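Local coordinates for 3-hydroxyadipyl-CoA dehydrogenase (Escherichia coli, PDB 3MOG), which catalyses the NAD+-dependent oxidation of (3S)-3-hydroxyadipyl-CoA to 3-oxoadipyl-CoA in the breakdown of phenylacetate, at residues C[295-304]-C[366-374]. Sequence-based numbering, arbitrary orientation.
Sequences LEAVSDSFSP and RKAIYYLQQ
Two torsions aim the main groups of this contact: Y370 CG stands anti to the backbone N (chi1 176°), which brings the ring against residues 298-304, while Q373 turns CG anti to its carbonyl carbon (chi1 -78°) and runs on extended, which carries its amide to the backbone of 295-298. There a side chain answers polar groups of the loop backbone. V298 N donates to Q373 OE1 at 3.1 Å, in the carbonyl plane and on a lone pair, while Q373 NE2 gives a nearly straight bond of 2.9 Å to E296 O, reaching it from above the carbonyl plane of E296. With the oxygen accepting and the nitrogen donating, the pattern is consistent with one orientation of the amide. A leucine here would probably leave V298 N and E296 O without these mates. Beside this pair of bonds, V298 CG2 meets I369 CG2 at 3.8 Å, and L295 CD1 rests on I369 CD1. The loop then bends around the Y370 ring: V298 O lies at its edge, in plane, 3.4 Å from Y370 CD1; S303 N sits over one face; and P304 CD approaches Y370 CD2 obliquely at 3.7 Å. Farther along, the F302 ring lies alongside the extended R366 chain, F302 CE2 being 3.7 Å from R366 CD, and K367 stretches past to a salt bridge with D318. The whole is a surface packing of a loop, leading into strand 307-309, across helix 362-373, whose I369 and L372 also pack on I354 of strand 351-356: a loop on the outer side of a sheet-covering helix, as in the alpha/beta layering of Rossmann-like domains, here the reduced Rossmann-fold domain.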
ATOM      1  N   LEU C 295     -33.400  11.254 -21.483  1.00 64.51           N
ATOM      2  CA  LEU C 295     -34.589  10.466 -21.758  1.00 63.86           C
ATOM      3  C   LEU C 295     -35.712  11.308 -22.357  1.00 61.59           C
ATOM      4  O   LEU C 295     -35.920  12.455 -21.956  1.00 60.44           O
ATOM      5  CB  LEU C 295     -35.035   9.742 -20.488  1.00 56.20           C
ATOM      6  CG  LEU C 295     -33.959   8.792 -19.932  1.00 67.41           C
ATOM      7  CD1 LEU C 295     -34.184   8.509 -18.446  1.00 59.58           C
ATOM      8  CD2 LEU C 295     -33.827   7.473 -20.753  1.00 62.64           C
ATOM      9  N   GLU C 296     -36.406  10.742 -23.345  1.00 71.05           N
ATOM     10  CA  GLU C 296     -37.558  11.395 -23.980  1.00 74.98           C
ATOM     11  C   GLU C 296     -38.642  11.679 -22.947  1.00 73.28           C
ATOM     12  O   GLU C 296     -38.750  10.961 -21.941  1.00 71.48           O
ATOM     13  CB  GLU C 296     -38.131  10.531 -25.112  1.00 80.05           C
ATOM     14  CG  GLU C 296     -37.443  10.708 -26.470  1.00 90.61           C
ATOM     15  CD  GLU C 296     -36.093  10.005 -26.566  1.00 98.97           C
ATOM     16  OE1 GLU C 296     -35.919   8.927 -25.952  1.00104.54           O
ATOM     17  OE2 GLU C 296     -35.204  10.528 -27.270  1.00100.02           O
ATOM     18  N   ALA C 297     -39.423  12.731 -23.190  1.00 69.87           N
ATOM     19  CA  ALA C 297     -40.505  13.120 -22.290  1.00 72.34           C
ATOM     20  C   ALA C 297     -41.507  11.989 -22.130  1.00 76.72           C
ATOM     21  O   ALA C 297     -41.996  11.426 -23.114  1.00 78.09           O
ATOM     22  CB  ALA C 297     -41.198  14.387 -22.772  1.00 66.14           C
ATOM     23  N   VAL C 298     -41.760  11.623 -20.881  1.00 80.33           N
ATOM     24  CA  VAL C 298     -42.840  10.703 -20.568  1.00 85.33           C
ATOM     25  C   VAL C 298     -44.136  11.520 -20.685  1.00 89.87           C
ATOM     26  O   VAL C 298     -44.141  12.723 -20.383  1.00 89.17           O
ATOM     27  CB  VAL C 298     -42.669  10.074 -19.165  1.00 82.13           C
ATOM     28  CG1 VAL C 298     -43.457   8.778 -19.059  1.00 86.19           C
ATOM     29  CG2 VAL C 298     -41.203   9.786 -18.894  1.00 84.31           C
ATOM     30  N   SER C 299     -45.208  10.876 -21.152  1.00 92.29           N
ATOM     31  CA  SER C 299     -46.472  11.557 -21.453  1.00 95.54           C
ATOM     32  C   SER C 299     -47.186  12.099 -20.208  1.00 99.00           C
ATOM     33  O   SER C 299     -46.962  11.620 -19.092  1.00 95.92           O
ATOM     34  CB  SER C 299     -47.402  10.624 -22.235  1.00 94.63           C
ATOM     35  OG  SER C 299     -47.703   9.459 -21.485  1.00 93.56           O
ATOM     36  N   ASP C 300     -48.048  13.095 -20.422  1.00104.52           N
ATOM     37  CA  ASP C 300     -48.845  13.727 -19.359  1.00108.11           C
ATOM     38  C   ASP C 300     -49.824  12.773 -18.671  1.00109.20           C
ATOM     39  O   ASP C 300     -50.335  13.073 -17.591  1.00109.33           O
ATOM     40  CB  ASP C 300     -49.610  14.936 -19.909  1.00109.38           C
ATOM     41  CG  ASP C 300     -48.702  16.108 -20.232  1.00114.13           C
ATOM     42  OD1 ASP C 300     -47.836  15.977 -21.126  1.00117.84           O
ATOM     43  OD2 ASP C 300     -48.865  17.169 -19.595  1.00114.53           O
ATOM     44  N   SER C 301     -50.077  11.630 -19.302  1.00111.66           N
ATOM     45  CA  SER C 301     -50.917  10.578 -18.733  1.00113.93           C
ATOM     46  C   SER C 301     -50.218   9.826 -17.600  1.00111.73           C
ATOM     47  O   SER C 301     -50.873   9.186 -16.774  1.00111.88           O
ATOM     48  CB  SER C 301     -51.328   9.587 -19.825  1.00116.31           C
ATOM     49  OG  SER C 301     -50.223   8.809 -20.270  1.00117.35           O
ATOM     50  N   PHE C 302     -48.887   9.907 -17.574  1.00108.90           N
ATOM     51  CA  PHE C 302     -48.073   9.205 -16.586  1.00107.15           C
ATOM     52  C   PHE C 302     -47.814  10.039 -15.331  1.00104.51           C
ATOM     53  O   PHE C 302     -47.051   9.623 -14.452  1.00106.64           O
ATOM     54  CB  PHE C 302     -46.748   8.770 -17.215  1.00108.75           C
ATOM     55  CG  PHE C 302     -46.801   7.426 -17.879  1.00112.93           C
ATOM     56  CD1 PHE C 302     -47.567   7.224 -19.028  1.00116.45           C
ATOM     57  CD2 PHE C 302     -46.070   6.358 -17.361  1.00119.19           C
ATOM     58  CE1 PHE C 302     -47.613   5.979 -19.644  1.00120.66           C
ATOM     59  CE2 PHE C 302     -46.105   5.106 -17.969  1.00121.19           C
ATOM     60  CZ  PHE C 302     -46.876   4.917 -19.114  1.00124.18           C
ATOM     61  N   SER C 303     -48.459  11.204 -15.260  1.00 99.53           N
ATOM     62  CA  SER C 303     -48.359  12.127 -14.132  1.00 94.98           C
ATOM     63  C   SER C 303     -48.751  11.489 -12.799  1.00 92.23           C
ATOM     64  O   SER C 303     -49.729  10.746 -12.731  1.00 93.63           O
ATOM     65  CB  SER C 303     -49.237  13.352 -14.385  1.00 94.61           C
ATOM     66  OG  SER C 303     -49.386  14.116 -13.203  1.00 97.26           O
ATOM     67  N   PRO C 304     -47.968  11.765 -11.742  1.00 90.22           N
ATOM     68  CA  PRO C 304     -48.268  11.345 -10.369  1.00 89.02           C
ATOM     69  C   PRO C 304     -49.546  11.962  -9.797  1.00 86.98           C
ATOM     70  O   PRO C 304     -49.940  13.066 -10.189  1.00 82.19           O
ATOM     71  CB  PRO C 304     -47.065  11.868  -9.577  1.00 90.72           C
ATOM     72  CG  PRO C 304     -46.388  12.867 -10.479  1.00 87.08           C
ATOM     73  CD  PRO C 304     -46.622  12.359 -11.845  1.00 88.46           C
ATOM     74  N   ARG C 366     -40.878   5.619 -14.283  1.00 62.49           N
ATOM     75  CA  ARG C 366     -41.427   6.625 -15.203  1.00 59.47           C
ATOM     76  C   ARG C 366     -42.106   7.792 -14.490  1.00 52.93           C
ATOM     77  O   ARG C 366     -41.919   8.932 -14.892  1.00 60.72           O
ATOM     78  CB  ARG C 366     -42.351   5.992 -16.257  1.00 59.34           C
ATOM     79  CG  ARG C 366     -41.580   5.341 -17.406  1.00 74.35           C
ATOM     80  CD  ARG C 366     -42.484   4.806 -18.511  1.00 82.86           C
ATOM     81  NE  ARG C 366     -41.715   4.411 -19.694  1.00 90.38           N
ATOM     82  CZ  ARG C 366     -41.172   3.208 -19.889  1.00 95.97           C
ATOM     83  NH1 ARG C 366     -41.305   2.247 -18.984  1.00 97.81           N
ATOM     84  NH2 ARG C 366     -40.491   2.961 -21.001  1.00 95.81           N
ATOM     85  N   LYS C 367     -42.855   7.517 -13.424  1.00 54.02           N
ATOM     86  CA  LYS C 367     -43.421   8.596 -12.578  1.00 65.97           C
ATOM     87  C   LYS C 367     -42.352   9.588 -12.086  1.00 68.85           C
ATOM     88  O   LYS C 367     -42.545  10.812 -12.159  1.00 71.77           O
ATOM     89  CB  LYS C 367     -44.182   8.030 -11.373  1.00 62.79           C
ATOM     90  CG  LYS C 367     -45.534   7.422 -11.699  1.00 76.91           C
ATOM     91  CD  LYS C 367     -46.157   6.791 -10.456  1.00 86.53           C
ATOM     92  CE  LYS C 367     -47.515   6.167 -10.765  1.00 87.97           C
ATOM     93  NZ  LYS C 367     -48.205   5.712  -9.521  1.00 87.44           N
ATOM     94  N   ALA C 368     -41.231   9.046 -11.598  1.00 66.97           N
ATOM     95  CA  ALA C 368     -40.108   9.849 -11.119  1.00 63.74           C
ATOM     96  C   ALA C 368     -39.416  10.606 -12.251  1.00 61.38           C
ATOM     97  O   ALA C 368     -39.037  11.761 -12.070  1.00 58.02           O
ATOM     98  CB  ALA C 368     -39.112   8.981 -10.364  1.00 63.92           C
ATOM     99  N   ILE C 369     -39.265   9.959 -13.411  1.00 59.68           N
ATOM    100  CA  ILE C 369     -38.637  10.601 -14.575  1.00 61.11           C
ATOM    101  C   ILE C 369     -39.501  11.774 -15.051  1.00 62.55           C
ATOM    102  O   ILE C 369     -38.973  12.859 -15.341  1.00 64.14           O
ATOM    103  CB  ILE C 369     -38.370   9.595 -15.745  1.00 60.35           C
ATOM    104  CG1 ILE C 369     -37.347   8.540 -15.324  1.00 57.26           C
ATOM    105  CG2 ILE C 369     -37.889  10.321 -17.019  1.00 53.20           C
ATOM    106  CD1 ILE C 369     -37.156   7.390 -16.321  1.00 62.08           C
ATOM    107  N   TYR C 370     -40.820  11.548 -15.103  1.00 56.53           N
ATOM    108  CA  TYR C 370     -41.785  12.576 -15.499  1.00 64.47           C
ATOM    109  C   TYR C 370     -41.678  13.797 -14.587  1.00 63.30           C
ATOM    110  O   TYR C 370     -41.492  14.913 -15.066  1.00 64.55           O
ATOM    111  CB  TYR C 370     -43.236  12.037 -15.509  1.00 65.42           C
ATOM    112  CG  TYR C 370     -44.280  13.112 -15.813  1.00 73.45           C
ATOM    113  CD1 TYR C 370     -44.569  13.488 -17.133  1.00 78.40           C
ATOM    114  CD2 TYR C 370     -44.961  13.768 -14.780  1.00 78.70           C
ATOM    115  CE1 TYR C 370     -45.509  14.490 -17.415  1.00 80.94           C
ATOM    116  CE2 TYR C 370     -45.894  14.771 -15.047  1.00 87.47           C
ATOM    117  CZ  TYR C 370     -46.167  15.124 -16.365  1.00 90.43           C
ATOM    118  OH  TYR C 370     -47.096  16.111 -16.619  1.00 91.40           O
ATOM    119  N   TYR C 371     -41.792  13.568 -13.281  1.00 62.48           N
ATOM    120  CA  TYR C 371     -41.696  14.630 -12.282  1.00 67.42           C
ATOM    121  C   TYR C 371     -40.475  15.523 -12.478  1.00 68.61           C
ATOM    122  O   TYR C 371     -40.577  16.751 -12.388  1.00 69.64           O
ATOM    123  CB  TYR C 371     -41.686  14.042 -10.866  1.00 65.63           C
ATOM    124  CG  TYR C 371     -41.380  15.068  -9.799  1.00 71.99           C
ATOM    125  CD1 TYR C 371     -40.142  15.077  -9.138  1.00 70.81           C
ATOM    126  CD2 TYR C 371     -42.316  16.049  -9.464  1.00 73.81           C
ATOM    127  CE1 TYR C 371     -39.854  16.029  -8.166  1.00 69.38           C
ATOM    128  CE2 TYR C 371     -42.039  17.009  -8.497  1.00 69.91           C
ATOM    129  CZ  TYR C 371     -40.811  16.989  -7.847  1.00 78.43           C
ATOM    130  OH  TYR C 371     -40.542  17.937  -6.890  1.00 84.92           O
ATOM    131  N   LEU C 372     -39.332  14.893 -12.750  1.00 63.59           N
ATOM    132  CA  LEU C 372     -38.073  15.602 -12.905  1.00 62.88           C
ATOM    133  C   LEU C 372     -38.040  16.448 -14.166  1.00 64.38           C
ATOM    134  O   LEU C 372     -37.595  17.601 -14.128  1.00 61.59           O
ATOM    135  CB  LEU C 372     -36.898  14.617 -12.893  1.00 63.74           C
ATOM    136  CG  LEU C 372     -36.585  13.958 -11.547  1.00 58.87           C
ATOM    137  CD1 LEU C 372     -35.581  12.830 -11.714  1.00 61.09           C
ATOM    138  CD2 LEU C 372     -36.090  14.994 -10.557  1.00 56.95           C
ATOM    139  N   GLN C 373     -38.518  15.866 -15.268  1.00 69.83           N
ATOM    140  CA  GLN C 373     -38.558  16.522 -16.581  1.00 72.04           C
ATOM    141  C   GLN C 373     -39.423  17.774 -16.550  1.00 74.37           C
ATOM    142  O   GLN C 373     -39.095  18.781 -17.182  1.00 79.22           O
ATOM    143  CB  GLN C 373     -39.086  15.561 -17.645  1.00 66.20           C
ATOM    144  CG  GLN C 373     -38.079  14.536 -18.138  1.00 63.92           C
ATOM    145  CD  GLN C 373     -38.715  13.474 -19.020  1.00 68.28           C
ATOM    146  OE1 GLN C 373     -39.924  13.241 -18.960  1.00 73.19           O
ATOM    147  NE2 GLN C 373     -37.901  12.818 -19.837  1.00 63.74           N
ATOM    148  N   GLN C 374     -40.506  17.711 -15.779  1.00 73.32           N
ATOM    149  CA  GLN C 374     -41.425  18.832 -15.625  1.00 78.42           C
ATOM    150  C   GLN C 374     -40.836  19.965 -14.767  1.00 77.09           C
ATOM    151  O   GLN C 374     -41.484  20.998 -14.560  1.00 77.52           O
ATOM    152  CB  GLN C 374     -42.764  18.337 -15.056  1.00 77.53           C
ATOM    153  CG  GLN C 374     -44.001  19.034 -15.651  1.00 88.16           C
ATOM    154  CD  GLN C 374     -44.126  18.867 -17.167  1.00 89.08           C
ATOM    155  OE1 GLN C 374     -43.942  17.770 -17.707  1.00 87.41           O
ATOM    156  NE2 GLN C 374     -44.449  19.962 -17.857  1.00 89.17           N
TER